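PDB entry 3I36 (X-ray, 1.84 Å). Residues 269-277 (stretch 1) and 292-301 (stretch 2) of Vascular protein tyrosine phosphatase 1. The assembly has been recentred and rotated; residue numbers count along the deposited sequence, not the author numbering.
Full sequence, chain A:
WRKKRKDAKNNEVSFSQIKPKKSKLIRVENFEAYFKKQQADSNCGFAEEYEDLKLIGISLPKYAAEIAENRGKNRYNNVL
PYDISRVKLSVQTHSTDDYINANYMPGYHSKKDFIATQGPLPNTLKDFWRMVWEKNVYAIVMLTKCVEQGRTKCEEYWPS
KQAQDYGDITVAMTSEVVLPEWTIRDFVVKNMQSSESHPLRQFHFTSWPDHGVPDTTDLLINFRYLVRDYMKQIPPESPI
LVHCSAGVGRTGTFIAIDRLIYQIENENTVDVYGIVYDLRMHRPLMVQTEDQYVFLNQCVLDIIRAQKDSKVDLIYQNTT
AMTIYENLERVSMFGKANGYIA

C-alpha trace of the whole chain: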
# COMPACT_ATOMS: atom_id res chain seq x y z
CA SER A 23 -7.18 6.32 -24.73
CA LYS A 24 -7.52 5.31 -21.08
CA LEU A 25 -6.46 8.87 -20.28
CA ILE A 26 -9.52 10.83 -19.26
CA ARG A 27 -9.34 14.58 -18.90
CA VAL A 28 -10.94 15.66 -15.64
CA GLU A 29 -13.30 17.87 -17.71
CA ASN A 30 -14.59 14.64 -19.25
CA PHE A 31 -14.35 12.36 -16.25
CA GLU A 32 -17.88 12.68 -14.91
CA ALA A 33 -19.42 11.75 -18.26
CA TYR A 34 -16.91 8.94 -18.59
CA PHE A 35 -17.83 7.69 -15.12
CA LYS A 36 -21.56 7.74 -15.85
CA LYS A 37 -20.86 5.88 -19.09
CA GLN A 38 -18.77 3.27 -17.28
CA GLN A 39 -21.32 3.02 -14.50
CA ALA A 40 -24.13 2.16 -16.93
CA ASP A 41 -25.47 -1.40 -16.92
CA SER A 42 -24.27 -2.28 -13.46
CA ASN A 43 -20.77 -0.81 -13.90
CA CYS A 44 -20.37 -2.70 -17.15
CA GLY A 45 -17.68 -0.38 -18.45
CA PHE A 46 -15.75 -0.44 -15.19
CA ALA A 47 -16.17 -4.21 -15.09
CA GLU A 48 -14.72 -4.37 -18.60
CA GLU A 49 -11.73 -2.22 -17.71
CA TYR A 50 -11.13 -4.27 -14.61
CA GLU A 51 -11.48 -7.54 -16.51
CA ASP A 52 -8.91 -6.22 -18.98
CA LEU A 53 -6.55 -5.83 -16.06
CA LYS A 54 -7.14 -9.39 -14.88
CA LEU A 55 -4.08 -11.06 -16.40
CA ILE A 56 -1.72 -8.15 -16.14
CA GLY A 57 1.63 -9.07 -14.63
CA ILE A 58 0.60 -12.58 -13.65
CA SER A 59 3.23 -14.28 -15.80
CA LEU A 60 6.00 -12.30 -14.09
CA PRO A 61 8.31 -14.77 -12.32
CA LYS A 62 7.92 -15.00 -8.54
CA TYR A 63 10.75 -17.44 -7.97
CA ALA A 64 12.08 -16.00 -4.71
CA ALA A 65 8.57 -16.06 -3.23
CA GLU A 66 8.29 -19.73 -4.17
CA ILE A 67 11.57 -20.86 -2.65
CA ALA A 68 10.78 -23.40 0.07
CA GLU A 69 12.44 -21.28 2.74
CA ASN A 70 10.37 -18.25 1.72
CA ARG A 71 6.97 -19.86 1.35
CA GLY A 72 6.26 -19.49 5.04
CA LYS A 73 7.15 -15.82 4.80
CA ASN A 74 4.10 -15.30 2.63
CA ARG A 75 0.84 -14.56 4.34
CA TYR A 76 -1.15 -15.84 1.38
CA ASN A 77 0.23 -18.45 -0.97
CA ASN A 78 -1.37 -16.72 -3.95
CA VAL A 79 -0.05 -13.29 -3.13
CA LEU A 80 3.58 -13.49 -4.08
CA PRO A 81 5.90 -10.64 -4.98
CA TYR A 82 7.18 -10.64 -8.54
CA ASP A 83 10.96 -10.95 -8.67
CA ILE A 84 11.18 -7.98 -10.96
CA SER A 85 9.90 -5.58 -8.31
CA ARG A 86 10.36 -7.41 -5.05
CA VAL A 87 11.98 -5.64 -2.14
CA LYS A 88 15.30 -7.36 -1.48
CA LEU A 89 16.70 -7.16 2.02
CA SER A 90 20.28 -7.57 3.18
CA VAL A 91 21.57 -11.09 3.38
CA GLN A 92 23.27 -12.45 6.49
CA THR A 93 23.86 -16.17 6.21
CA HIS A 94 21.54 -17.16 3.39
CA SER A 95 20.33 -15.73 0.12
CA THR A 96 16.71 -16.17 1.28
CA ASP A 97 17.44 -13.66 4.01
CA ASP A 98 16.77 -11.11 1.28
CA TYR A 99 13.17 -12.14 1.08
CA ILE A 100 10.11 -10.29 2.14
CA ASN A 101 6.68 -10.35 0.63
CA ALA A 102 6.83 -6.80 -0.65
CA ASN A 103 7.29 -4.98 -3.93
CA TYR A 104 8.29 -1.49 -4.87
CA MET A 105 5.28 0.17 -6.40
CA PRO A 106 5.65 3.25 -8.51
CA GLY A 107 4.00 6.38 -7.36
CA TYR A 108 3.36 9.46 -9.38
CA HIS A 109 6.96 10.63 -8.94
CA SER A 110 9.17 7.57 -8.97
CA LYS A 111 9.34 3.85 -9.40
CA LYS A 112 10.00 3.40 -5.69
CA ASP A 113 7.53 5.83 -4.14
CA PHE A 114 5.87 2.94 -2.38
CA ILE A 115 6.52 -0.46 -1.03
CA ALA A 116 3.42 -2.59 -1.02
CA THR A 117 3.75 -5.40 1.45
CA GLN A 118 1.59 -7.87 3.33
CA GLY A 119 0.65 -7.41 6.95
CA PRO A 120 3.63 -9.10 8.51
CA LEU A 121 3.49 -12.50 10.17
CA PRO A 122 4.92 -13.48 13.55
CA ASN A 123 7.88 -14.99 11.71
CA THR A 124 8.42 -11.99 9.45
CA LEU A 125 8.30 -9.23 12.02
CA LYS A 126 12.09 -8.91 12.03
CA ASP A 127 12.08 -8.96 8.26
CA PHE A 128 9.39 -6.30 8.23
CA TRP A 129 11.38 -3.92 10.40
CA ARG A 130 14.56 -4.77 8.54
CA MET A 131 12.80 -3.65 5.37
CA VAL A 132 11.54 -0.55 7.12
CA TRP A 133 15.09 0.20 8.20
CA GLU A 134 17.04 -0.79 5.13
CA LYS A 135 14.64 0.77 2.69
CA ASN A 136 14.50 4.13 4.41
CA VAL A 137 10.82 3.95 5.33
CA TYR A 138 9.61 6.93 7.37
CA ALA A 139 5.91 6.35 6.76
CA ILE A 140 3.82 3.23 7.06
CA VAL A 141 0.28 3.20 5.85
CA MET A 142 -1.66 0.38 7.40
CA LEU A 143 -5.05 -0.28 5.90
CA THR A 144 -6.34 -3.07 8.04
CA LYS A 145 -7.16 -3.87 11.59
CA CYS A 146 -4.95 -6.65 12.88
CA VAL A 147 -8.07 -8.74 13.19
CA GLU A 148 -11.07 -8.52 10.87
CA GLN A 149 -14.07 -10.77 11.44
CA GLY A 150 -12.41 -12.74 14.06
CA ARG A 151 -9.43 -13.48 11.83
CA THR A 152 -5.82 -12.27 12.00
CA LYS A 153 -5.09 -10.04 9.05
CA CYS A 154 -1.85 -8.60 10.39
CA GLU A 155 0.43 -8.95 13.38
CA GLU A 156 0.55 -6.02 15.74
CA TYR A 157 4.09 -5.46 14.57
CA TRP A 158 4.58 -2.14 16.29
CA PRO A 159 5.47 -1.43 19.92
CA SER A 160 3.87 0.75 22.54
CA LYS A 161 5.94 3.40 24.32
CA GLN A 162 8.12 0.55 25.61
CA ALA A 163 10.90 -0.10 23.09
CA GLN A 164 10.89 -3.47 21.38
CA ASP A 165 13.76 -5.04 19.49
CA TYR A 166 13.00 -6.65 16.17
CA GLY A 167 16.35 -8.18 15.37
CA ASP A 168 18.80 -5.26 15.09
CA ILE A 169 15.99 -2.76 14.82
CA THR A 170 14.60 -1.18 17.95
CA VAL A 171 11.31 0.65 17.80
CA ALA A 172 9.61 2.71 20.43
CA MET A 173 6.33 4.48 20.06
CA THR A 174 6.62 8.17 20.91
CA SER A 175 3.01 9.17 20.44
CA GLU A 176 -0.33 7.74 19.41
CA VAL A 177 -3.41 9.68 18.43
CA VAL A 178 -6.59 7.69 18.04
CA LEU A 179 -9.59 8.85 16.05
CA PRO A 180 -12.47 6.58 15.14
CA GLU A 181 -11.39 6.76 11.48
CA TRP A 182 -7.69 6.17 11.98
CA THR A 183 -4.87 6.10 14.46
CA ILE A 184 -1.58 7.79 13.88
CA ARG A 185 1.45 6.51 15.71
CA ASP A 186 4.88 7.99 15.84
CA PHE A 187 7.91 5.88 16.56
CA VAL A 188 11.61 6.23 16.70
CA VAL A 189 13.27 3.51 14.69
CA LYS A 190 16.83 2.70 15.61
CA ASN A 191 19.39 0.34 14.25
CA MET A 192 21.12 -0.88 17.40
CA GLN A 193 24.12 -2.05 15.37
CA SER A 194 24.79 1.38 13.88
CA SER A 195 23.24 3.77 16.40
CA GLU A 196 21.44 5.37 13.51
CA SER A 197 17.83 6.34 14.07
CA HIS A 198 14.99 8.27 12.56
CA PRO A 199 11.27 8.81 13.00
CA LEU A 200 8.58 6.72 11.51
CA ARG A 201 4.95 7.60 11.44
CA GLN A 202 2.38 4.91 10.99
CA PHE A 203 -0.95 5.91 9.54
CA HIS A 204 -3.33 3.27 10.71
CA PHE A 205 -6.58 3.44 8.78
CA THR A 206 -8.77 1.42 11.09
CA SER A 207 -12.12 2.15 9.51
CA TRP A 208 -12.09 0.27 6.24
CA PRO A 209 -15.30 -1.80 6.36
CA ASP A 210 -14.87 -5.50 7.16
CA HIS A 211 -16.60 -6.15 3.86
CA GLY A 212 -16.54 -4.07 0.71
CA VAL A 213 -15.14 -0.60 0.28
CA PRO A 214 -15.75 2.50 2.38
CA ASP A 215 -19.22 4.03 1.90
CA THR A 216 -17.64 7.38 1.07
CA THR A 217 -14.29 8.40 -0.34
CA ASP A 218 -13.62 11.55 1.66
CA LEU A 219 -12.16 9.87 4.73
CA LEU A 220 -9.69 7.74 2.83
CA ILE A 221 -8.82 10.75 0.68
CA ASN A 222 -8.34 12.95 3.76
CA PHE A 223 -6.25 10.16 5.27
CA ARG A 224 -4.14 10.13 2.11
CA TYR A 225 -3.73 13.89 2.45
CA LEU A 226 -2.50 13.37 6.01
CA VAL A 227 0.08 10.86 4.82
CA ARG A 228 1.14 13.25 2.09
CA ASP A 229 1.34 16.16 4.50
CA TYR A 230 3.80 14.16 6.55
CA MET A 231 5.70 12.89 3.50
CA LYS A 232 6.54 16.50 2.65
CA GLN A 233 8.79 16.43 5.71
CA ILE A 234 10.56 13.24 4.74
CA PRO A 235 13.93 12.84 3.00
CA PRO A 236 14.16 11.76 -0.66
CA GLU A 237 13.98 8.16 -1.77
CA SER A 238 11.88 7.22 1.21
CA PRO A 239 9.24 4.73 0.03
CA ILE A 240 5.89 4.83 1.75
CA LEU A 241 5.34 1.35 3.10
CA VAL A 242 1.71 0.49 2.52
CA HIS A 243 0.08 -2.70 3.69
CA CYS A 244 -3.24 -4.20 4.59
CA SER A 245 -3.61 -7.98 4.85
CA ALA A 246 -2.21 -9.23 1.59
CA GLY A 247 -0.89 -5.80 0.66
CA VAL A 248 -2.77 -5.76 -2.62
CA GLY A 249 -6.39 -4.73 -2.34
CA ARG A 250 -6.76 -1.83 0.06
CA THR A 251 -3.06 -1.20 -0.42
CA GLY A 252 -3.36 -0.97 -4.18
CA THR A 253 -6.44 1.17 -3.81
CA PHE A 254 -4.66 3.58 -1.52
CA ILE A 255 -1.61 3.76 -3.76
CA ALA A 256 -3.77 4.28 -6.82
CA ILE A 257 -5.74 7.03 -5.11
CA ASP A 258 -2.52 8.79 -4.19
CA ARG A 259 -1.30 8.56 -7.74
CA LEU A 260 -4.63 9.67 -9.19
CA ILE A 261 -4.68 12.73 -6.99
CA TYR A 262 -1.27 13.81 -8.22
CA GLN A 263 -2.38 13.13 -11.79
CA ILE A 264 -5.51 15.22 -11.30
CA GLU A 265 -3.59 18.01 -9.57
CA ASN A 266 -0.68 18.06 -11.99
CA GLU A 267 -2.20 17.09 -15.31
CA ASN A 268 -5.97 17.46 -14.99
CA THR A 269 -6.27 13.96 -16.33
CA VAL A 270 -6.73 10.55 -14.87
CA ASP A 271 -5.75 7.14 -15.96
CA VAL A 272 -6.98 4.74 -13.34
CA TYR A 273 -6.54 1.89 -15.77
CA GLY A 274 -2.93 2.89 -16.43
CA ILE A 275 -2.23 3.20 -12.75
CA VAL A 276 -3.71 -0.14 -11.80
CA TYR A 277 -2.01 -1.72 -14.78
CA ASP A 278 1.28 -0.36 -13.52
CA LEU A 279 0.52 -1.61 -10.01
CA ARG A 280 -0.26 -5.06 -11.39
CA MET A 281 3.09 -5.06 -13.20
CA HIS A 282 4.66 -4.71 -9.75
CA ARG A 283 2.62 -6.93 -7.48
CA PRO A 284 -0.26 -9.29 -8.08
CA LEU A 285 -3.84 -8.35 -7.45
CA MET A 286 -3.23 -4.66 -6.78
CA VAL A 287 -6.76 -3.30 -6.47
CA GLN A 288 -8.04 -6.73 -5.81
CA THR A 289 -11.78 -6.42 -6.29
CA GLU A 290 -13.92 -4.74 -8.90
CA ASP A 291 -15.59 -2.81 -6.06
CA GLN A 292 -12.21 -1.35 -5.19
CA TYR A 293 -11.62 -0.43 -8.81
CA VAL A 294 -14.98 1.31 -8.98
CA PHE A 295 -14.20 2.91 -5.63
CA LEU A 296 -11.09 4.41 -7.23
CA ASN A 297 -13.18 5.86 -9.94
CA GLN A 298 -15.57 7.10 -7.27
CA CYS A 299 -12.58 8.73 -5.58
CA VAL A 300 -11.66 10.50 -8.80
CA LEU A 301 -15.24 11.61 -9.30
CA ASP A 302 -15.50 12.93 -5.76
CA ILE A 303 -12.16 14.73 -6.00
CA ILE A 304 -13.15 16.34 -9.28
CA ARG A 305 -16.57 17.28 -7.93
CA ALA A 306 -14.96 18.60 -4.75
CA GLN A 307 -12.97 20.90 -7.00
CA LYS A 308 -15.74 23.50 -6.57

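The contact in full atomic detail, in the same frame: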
# COMPACT_ATOMS: atom_id res chain seq x y z
N THR A 269 -5.88 15.13 -15.58
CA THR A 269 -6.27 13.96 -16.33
C THR A 269 -6.20 12.82 -15.36
O THR A 269 -5.55 12.90 -14.32
CB THR A 269 -5.28 13.65 -17.45
OG1 THR A 269 -4.03 13.26 -16.86
CG2 THR A 269 -5.08 14.86 -18.33
N VAL A 270 -6.88 11.73 -15.69
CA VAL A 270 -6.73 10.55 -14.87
C VAL A 270 -6.58 9.37 -15.78
O VAL A 270 -7.08 9.33 -16.90
CB VAL A 270 -7.90 10.35 -13.88
CG1 VAL A 270 -8.20 11.64 -13.12
CG2 VAL A 270 -9.13 9.86 -14.58
N ASP A 271 -5.87 8.39 -15.27
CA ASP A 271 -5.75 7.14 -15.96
C ASP A 271 -5.71 6.07 -14.88
O ASP A 271 -4.64 5.61 -14.48
CB ASP A 271 -4.50 7.11 -16.83
CG ASP A 271 -4.47 5.90 -17.75
OD1 ASP A 271 -5.39 5.05 -17.64
OD2 ASP A 271 -3.55 5.82 -18.57
N VAL A 272 -6.89 5.70 -14.41
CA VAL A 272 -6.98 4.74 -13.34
C VAL A 272 -6.49 3.42 -13.90
O VAL A 272 -5.76 2.68 -13.26
CB VAL A 272 -8.43 4.58 -12.90
CG1 VAL A 272 -8.56 3.49 -11.83
CG2 VAL A 272 -8.96 5.93 -12.39
N TYR A 273 -6.92 3.12 -15.12
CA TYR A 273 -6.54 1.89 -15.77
C TYR A 273 -5.02 1.79 -15.83
O TYR A 273 -4.44 0.77 -15.47
CB TYR A 273 -7.14 1.82 -17.17
CG TYR A 273 -6.82 0.52 -17.86
CD1 TYR A 273 -7.69 -0.56 -17.77
CD2 TYR A 273 -5.66 0.36 -18.60
CE1 TYR A 273 -7.41 -1.75 -18.40
CE2 TYR A 273 -5.37 -0.82 -19.23
CZ TYR A 273 -6.25 -1.88 -19.13
OH TYR A 273 -5.97 -3.06 -19.75
N GLY A 274 -4.38 2.86 -16.29
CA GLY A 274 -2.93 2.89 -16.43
C GLY A 274 -2.23 2.74 -15.10
O GLY A 274 -1.20 2.07 -14.99
N ILE A 275 -2.80 3.34 -14.07
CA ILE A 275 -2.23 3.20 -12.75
C ILE A 275 -2.34 1.77 -12.27
O ILE A 275 -1.35 1.18 -11.84
CB ILE A 275 -2.91 4.14 -11.75
CG1 ILE A 275 -2.49 5.58 -12.06
CG2 ILE A 275 -2.50 3.79 -10.31
CD1 ILE A 275 -3.40 6.62 -11.42
N VAL A 276 -3.53 1.19 -12.35
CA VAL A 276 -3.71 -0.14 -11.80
C VAL A 276 -2.88 -1.11 -12.61
O VAL A 276 -2.27 -2.01 -12.06
CB VAL A 276 -5.19 -0.57 -11.77
CG1 VAL A 276 -5.30 -2.03 -11.27
CG2 VAL A 276 -5.97 0.40 -10.86
N TYR A 277 -2.86 -0.90 -13.92
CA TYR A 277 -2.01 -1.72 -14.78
C TYR A 277 -0.57 -1.72 -14.27
O TYR A 277 0.05 -2.77 -14.07
CB TYR A 277 -2.05 -1.16 -16.20
CG TYR A 277 -1.42 -2.08 -17.20
CD1 TYR A 277 -2.21 -2.81 -18.08
CD2 TYR A 277 -0.04 -2.22 -17.28
CE1 TYR A 277 -1.64 -3.66 -19.01
CE2 TYR A 277 0.54 -3.07 -18.21
CZ TYR A 277 -0.28 -3.78 -19.07
OH TYR A 277 0.28 -4.63 -19.98
N GLN A 292 -13.31 -2.27 -5.44
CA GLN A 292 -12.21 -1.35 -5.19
C GLN A 292 -11.91 -0.51 -6.41
O GLN A 292 -11.65 0.68 -6.30
CB GLN A 292 -10.95 -2.10 -4.76
CG GLN A 292 -11.08 -2.63 -3.35
CD GLN A 292 -9.99 -3.62 -3.00
OE1 GLN A 292 -9.14 -3.93 -3.82
NE2 GLN A 292 -10.03 -4.11 -1.77
N TYR A 293 -11.92 -1.14 -7.58
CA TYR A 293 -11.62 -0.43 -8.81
C TYR A 293 -12.67 0.65 -9.07
O TYR A 293 -12.34 1.75 -9.50
CB TYR A 293 -11.58 -1.40 -9.98
CG TYR A 293 -11.11 -0.79 -11.27
CD1 TYR A 293 -9.76 -0.62 -11.53
CD2 TYR A 293 -12.02 -0.36 -12.23
CE1 TYR A 293 -9.32 -0.07 -12.70
CE2 TYR A 293 -11.58 0.19 -13.42
CZ TYR A 293 -10.23 0.34 -13.64
OH TYR A 293 -9.76 0.89 -14.82
N VAL A 294 -13.93 0.32 -8.83
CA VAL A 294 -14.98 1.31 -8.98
C VAL A 294 -14.81 2.39 -7.93
O VAL A 294 -14.97 3.57 -8.22
CB VAL A 294 -16.38 0.68 -8.88
CG1 VAL A 294 -17.45 1.77 -8.89
CG2 VAL A 294 -16.59 -0.30 -10.03
N PHE A 295 -14.48 1.97 -6.72
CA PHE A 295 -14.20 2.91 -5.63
C PHE A 295 -13.15 3.93 -6.03
O PHE A 295 -13.26 5.11 -5.68
CB PHE A 295 -13.78 2.14 -4.37
CG PHE A 295 -13.48 3.01 -3.18
CD1 PHE A 295 -14.51 3.51 -2.39
CD2 PHE A 295 -12.18 3.31 -2.84
CE1 PHE A 295 -14.23 4.29 -1.28
CE2 PHE A 295 -11.89 4.09 -1.74
CZ PHE A 295 -12.92 4.59 -0.96
N LEU A 296 -12.13 3.49 -6.77
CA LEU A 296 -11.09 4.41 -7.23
C LEU A 296 -11.70 5.44 -8.13
O LEU A 296 -11.42 6.63 -8.05
CB LEU A 296 -10.05 3.69 -8.07
CG LEU A 296 -9.00 2.95 -7.30
CD1 LEU A 296 -8.02 2.36 -8.30
CD2 LEU A 296 -8.32 3.95 -6.37
N ASN A 297 -12.54 4.95 -9.03
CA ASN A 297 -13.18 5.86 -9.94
C ASN A 297 -14.10 6.78 -9.16
O ASN A 297 -14.19 7.96 -9.47
CB ASN A 297 -13.91 5.06 -11.00
CG ASN A 297 -12.95 4.49 -12.00
OD1 ASN A 297 -12.46 3.37 -11.85
ND2 ASN A 297 -12.65 5.28 -13.02
N GLN A 298 -14.75 6.25 -8.13
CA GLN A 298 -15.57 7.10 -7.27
C GLN A 298 -14.70 8.19 -6.62
O GLN A 298 -15.10 9.35 -6.51
CB GLN A 298 -16.26 6.28 -6.19
CG GLN A 298 -17.30 7.09 -5.41
CD GLN A 298 -18.44 7.53 -6.31
OE1 GLN A 298 -19.11 6.69 -6.92
NE2 GLN A 298 -18.67 8.85 -6.39
N CYS A 299 -13.52 7.79 -6.17
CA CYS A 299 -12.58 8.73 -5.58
C CYS A 299 -12.29 9.86 -6.55
O CYS A 299 -12.40 11.03 -6.19
CB CYS A 299 -11.28 8.02 -5.19
SG CYS A 299 -11.46 7.04 -3.71
N VAL A 300 -11.92 9.51 -7.78
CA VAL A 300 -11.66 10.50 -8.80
C VAL A 300 -12.85 11.41 -8.99
O VAL A 300 -12.71 12.63 -9.07
CB VAL A 300 -11.31 9.85 -10.15
CG1 VAL A 300 -11.18 10.91 -11.23
CG2 VAL A 300 -10.02 9.05 -10.03
N LEU A 301 -14.04 10.82 -9.07
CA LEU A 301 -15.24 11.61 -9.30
C LEU A 301 -15.44 12.60 -8.16
O LEU A 301 -15.72 13.78 -8.37
CB LEU A 301 -16.46 10.70 -9.44
CG LEU A 301 -17.76 11.40 -9.83
CD1 LEU A 301 -17.64 11.96 -11.23
CD2 LEU A 301 -18.94 10.42 -9.72

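How are the two backbones arranged? Stretch 1 leaves a short strand at T269 and V270, turns at D271 and enters a helix at V272, while stretch 2 is helical from Q292 to L301. The two helices run at 133° to each other, roughly midway between perpendicular and antiparallel, and their axes come no nearer than 11.1 Å. That spacing leaves room for side chains between them. The backbones approach more closely near the start of the first helix, where V272 CA lies 7.2 Å from N297 CA; on the strand, V270 CA is 7.8 Å from V300 CA.

What secures the start of the first helix? D271 occupies the N-cap position, and its OD1 accepts a hydrogen bond from G274 N at 2.8 Å, satisfying an amide that has no preceding helical carbonyl to pair with. The regular helical pattern then begins, with I275 N bonded to D271 O at 3.0 Å and V276 N to V272 O at 2.8 Å. G274 suits this cap closely: an ideal CB on it would lie 2.4 Å from D271 OD2, a clash.

Which side chain is central to the packing? V272 is, fitting as a knob into a hole formed by Y293, L296, N297 and V300. Its CG1 lies 3.7 Å from Y293 CE1 and also 3.7 Å from L296 CD1, while its CG2 is 4.1 Å from V300 CG2. The branched side chain thus spreads its two methyls over neighbouring parts of the pocket, and burying them away from water favours the fit. N297 completes the wall, its side chain reaching nearer to stretch 1 than its sideways CA-to-CB bond alone would suggest.

How does the contact extend beyond this knob? Before it in sequence, V270 CG1 meets V300 CG1 at 3.6 Å, so the strand joins the same apolar surface. One helical turn after V272, V276 repeats the theme, its CG2 lying 3.8 Å from L296 CD1 and 3.9 Å from Y293 CE1, near the plane of the Y293 ring and at its edge.

What does a tyrosine do in so apolar a contact? Y293 starts sideways, but its long side chain brings its end nearer to stretch 1, where OH lies 3.5 Å from Y273 CA and 3.6 Å from Y273 CB. These are van der Waals contacts; the hydroxyl is hydrogen-bonded elsewhere in the structure. No hydrogen bond links the two stretches, and their 348 Å² of buried surface depends chiefly on shape and apolar packing.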